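Local coordinates for protein putative isochorismatase (Burkholderia xenovorans, PDB 3OQP) that is probably a hydrolase of the isochorismatase family, related to the nicotinamidases, though its substrate is not established, at residues P50-Q55 / H85-S90. Residues are numbered along the deposited sequence; the frame is centred on the assembly and turned at random.
Sequences PVVIVQ and HYVEKS
Strands 51-55 and 85-89 run parallel at one border of the six-stranded parallel sheet of this isochorismatase-like alpha/beta fold, 85-89 being an edge strand within the chain. Their axes are inclined by 21°, and five backbone hydrogen bonds set the register. The first, His-85 N to Val-51 O, is the longest at 3.2 Å and bent to 140° at the hydrogen; that from Ile-53 N to His-85 O is the straightest. Lys-89 can be followed outward from CB. Its CG sits between its own backbone N and C, so the chain rises across Val-54 at about a right angle: CG lies 3.9 Å from Val-54 CG1, CD closes to 3.6 Å from the same methyl, and CE stays beside it. There chi4 (68°) bends the chain, and NZ reaches a salt bridge with Asp-13 and hydrogen bonds to Leu-91 O, Pro-92 O and the sulfinate of modified Cys-122. This fits the Asp-Lys-Cys triad of the family, with Val-54 flanking the lysine stem. Elsewhere on the Val-54 face, Val-52 CG1 meets the His-85 ring at its edge, while the ring stacks on Trp-103 and its NE2 hydrogen-bonds to Asp-99 OD1. On the other face Gln-55, with CG anti to its backbone N and the chain extended, sets its amide nearly perpendicular to the Tyr-86 ring; Tyr-86 OH donates to Gln-55 OE1 at 2.6 Å from above the amide plane.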
ATOM      1  N   PRO A  50     -10.909 -16.895  15.076  1.00 12.88           N
ATOM      2  CA  PRO A  50      -9.675 -17.604  14.778  1.00 13.47           C
ATOM      3  C   PRO A  50      -8.497 -16.640  14.753  1.00 12.73           C
ATOM      4  O   PRO A  50      -8.606 -15.521  14.241  1.00 14.20           O
ATOM      5  CB  PRO A  50      -9.949 -18.213  13.389  1.00 14.41           C
ATOM      6  CG  PRO A  50     -11.394 -18.288  13.252  1.00 15.05           C
ATOM      7  CD  PRO A  50     -11.935 -17.166  14.062  1.00 12.86           C
ATOM      8  N   VAL A  51      -7.375 -17.107  15.277  1.00 10.61           N
ATOM      9  CA  VAL A  51      -6.161 -16.367  15.366  1.00 10.41           C
ATOM     10  C   VAL A  51      -5.120 -16.995  14.463  1.00 10.25           C
ATOM     11  O   VAL A  51      -4.802 -18.220  14.560  1.00 11.84           O
ATOM     12  CB  VAL A  51      -5.639 -16.367  16.812  1.00 11.30           C
ATOM     13  CG1 VAL A  51      -4.227 -15.691  16.895  1.00 13.29           C
ATOM     14  CG2 VAL A  51      -6.646 -15.650  17.721  1.00 12.06           C
ATOM     15  N   VAL A  52      -4.567 -16.231  13.520  1.00  9.83           N
ATOM     16  CA  VAL A  52      -3.576 -16.705  12.531  1.00 10.15           C
ATOM     17  C   VAL A  52      -2.267 -15.996  12.779  1.00  9.52           C
ATOM     18  O   VAL A  52      -2.262 -14.744  12.835  1.00 10.92           O
ATOM     19  CB  VAL A  52      -4.028 -16.354  11.090  1.00 11.58           C
ATOM     20  CG1 VAL A  52      -2.971 -16.816  10.061  1.00 14.29           C
ATOM     21  CG2 VAL A  52      -5.426 -16.901  10.801  1.00 13.89           C
ATOM     22  N   ILE A  53      -1.192 -16.721  13.029  1.00  9.72           N
ATOM     23  CA  ILE A  53       0.125 -16.168  13.212  1.00  9.95           C
ATOM     24  C   ILE A  53       0.907 -16.264  11.900  1.00  9.45           C
ATOM     25  O   ILE A  53       0.948 -17.304  11.259  1.00 10.75           O
ATOM     26  CB  ILE A  53       0.878 -16.971  14.306  1.00 12.15           C
ATOM     27  CG1 ILE A  53       0.141 -16.921  15.636  1.00 13.91           C
ATOM     28  CG2 ILE A  53       2.347 -16.537  14.455  1.00 13.94           C
ATOM     29  CD1 ILE A  53      -0.178 -15.579  16.143  1.00 14.14           C
ATOM     30  N   VAL A  54       1.589 -15.178  11.548  1.00  9.48           N
ATOM     31  CA  VAL A  54       2.439 -15.084  10.356  1.00  9.90           C
ATOM     32  C   VAL A  54       3.867 -14.851  10.853  1.00  9.34           C
ATOM     33  O   VAL A  54       4.068 -13.955  11.701  1.00 10.44           O
ATOM     34  CB  VAL A  54       2.005 -13.960   9.438  1.00 10.27           C
ATOM     35  CG1 VAL A  54       2.899 -13.904   8.187  1.00 11.15           C
ATOM     36  CG2 VAL A  54       0.489 -14.104   9.096  1.00 10.92           C
ATOM     37  N   GLN A  55       4.831 -15.584  10.291  1.00  9.90           N
ATOM     38  CA  GLN A  55       6.238 -15.418  10.607  1.00 10.71           C
ATOM     39  C   GLN A  55       6.992 -15.212   9.296  1.00  9.89           C
ATOM     40  O   GLN A  55       6.872 -16.041   8.370  1.00 11.93           O
ATOM     41  CB  GLN A  55       6.730 -16.643  11.385  1.00 11.23           C
ATOM     42  CG  GLN A  55       8.151 -16.534  11.904  1.00 12.60           C
ATOM     43  CD  GLN A  55       8.556 -17.715  12.802  1.00 12.88           C
ATOM     44  OE1 GLN A  55       7.897 -18.752  12.833  1.00 15.38           O
ATOM     45  NE2 GLN A  55       9.558 -17.487  13.630  1.00 14.92           N
ATOM     46  N   HIS A  85      -3.975 -21.069  13.445  1.00 10.91           N
ATOM     47  CA  HIS A  85      -3.264 -21.322  12.187  1.00 11.61           C
ATOM     48  C   HIS A  85      -1.942 -20.563  12.190  1.00 11.52           C
ATOM     49  O   HIS A  85      -1.767 -19.593  12.929  1.00 12.31           O
ATOM     50  CB  HIS A  85      -4.106 -20.879  11.012  1.00 12.51           C
ATOM     51  CG  HIS A  85      -3.609 -21.346   9.688  1.00 11.96           C
ATOM     52  ND1 HIS A  85      -3.357 -22.668   9.402  1.00 16.02           N
ATOM     53  CD2 HIS A  85      -3.395 -20.656   8.546  1.00 13.73           C
ATOM     54  CE1 HIS A  85      -2.951 -22.757   8.144  1.00 16.53           C
ATOM     55  NE2 HIS A  85      -2.986 -21.549   7.597  1.00 13.46           N
ATOM     56  N   TYR A  86      -1.011 -21.049  11.375  1.00 11.88           N
ATOM     57  CA  TYR A  86       0.337 -20.538  11.169  1.00 12.25           C
ATOM     58  C   TYR A  86       0.669 -20.481   9.697  1.00 11.10           C
ATOM     59  O   TYR A  86       0.335 -21.394   8.969  1.00 12.67           O
ATOM     60  CB  TYR A  86       1.348 -21.388  11.916  1.00 12.05           C
ATOM     61  CG  TYR A  86       2.784 -21.013  11.651  1.00 11.99           C
ATOM     62  CD1 TYR A  86       3.457 -21.603  10.586  1.00 13.43           C
ATOM     63  CD2 TYR A  86       3.458 -20.075  12.428  1.00 12.39           C
ATOM     64  CE1 TYR A  86       4.805 -21.285  10.357  1.00 14.56           C
ATOM     65  CE2 TYR A  86       4.776 -19.785  12.206  1.00 14.27           C
ATOM     66  CZ  TYR A  86       5.442 -20.342  11.144  1.00 15.16           C
ATOM     67  OH  TYR A  86       6.759 -20.066  10.887  1.00 15.37           O
ATOM     68  N   VAL A  87       1.282 -19.390   9.256  1.00 10.42           N
ATOM     69  CA  VAL A  87       1.705 -19.127   7.885  1.00 10.43           C
ATOM     70  C   VAL A  87       3.126 -18.549   7.933  1.00 11.43           C
ATOM     71  O   VAL A  87       3.335 -17.563   8.645  1.00 11.45           O
ATOM     72  CB  VAL A  87       0.820 -18.107   7.175  1.00 11.77           C
ATOM     73  CG1 VAL A  87       1.383 -17.808   5.779  1.00 11.95           C
ATOM     74  CG2 VAL A  87      -0.621 -18.627   7.078  1.00 13.19           C
ATOM     75  N   GLU A  88       4.098 -19.212   7.277  0.50 11.72           N
ATOM     76  CA  GLU A  88       5.394 -18.575   7.061  0.50 11.76           C
ATOM     77  C   GLU A  88       5.423 -17.892   5.696  0.50 11.78           C
ATOM     78  O   GLU A  88       4.863 -18.380   4.739  0.50 12.59           O
ATOM     79  CB  GLU A  88       6.581 -19.551   7.191  0.50 11.72           C
ATOM     80  CG  GLU A  88       6.735 -20.494   5.984  0.50 13.02           C
ATOM     81  CD  GLU A  88       8.038 -21.254   6.008  0.50 16.74           C
ATOM     82  OE1 GLU A  88       8.281 -21.975   6.989  0.50 21.43           O
ATOM     83  OE2 GLU A  88       8.819 -21.103   5.050  0.50 24.04           O
ATOM     84  N   LYS A  89       6.094 -16.746   5.617  1.00 11.69           N
ATOM     85  CA  LYS A  89       6.232 -15.980   4.375  1.00 12.14           C
ATOM     86  C   LYS A  89       7.658 -15.417   4.251  1.00 12.38           C
ATOM     87  O   LYS A  89       8.389 -15.328   5.239  1.00 12.72           O
ATOM     88  CB  LYS A  89       5.195 -14.847   4.265  1.00 11.82           C
ATOM     89  CG  LYS A  89       5.423 -13.736   5.267  1.00 11.47           C
ATOM     90  CD  LYS A  89       4.334 -12.672   5.173  1.00 11.03           C
ATOM     91  CE  LYS A  89       4.626 -11.488   6.043  1.00 13.35           C
ATOM     92  NZ  LYS A  89       5.785 -10.688   5.594  1.00 13.39           N
ATOM     93  N   SER A  90       7.992 -15.037   3.022  0.70 12.10           N
ATOM     94  CA  SER A  90       9.238 -14.395   2.631  0.70 13.41           C
ATOM     95  C   SER A  90       8.996 -13.207   1.683  0.70 13.81           C
ATOM     96  O   SER A  90       9.901 -12.792   0.954  0.70 15.18           O
ATOM     97  CB  SER A  90      10.134 -15.442   1.957  0.70 14.23           C
ATOM     98  OG  SER A  90      10.577 -16.343   2.919  0.70 15.36           O
TER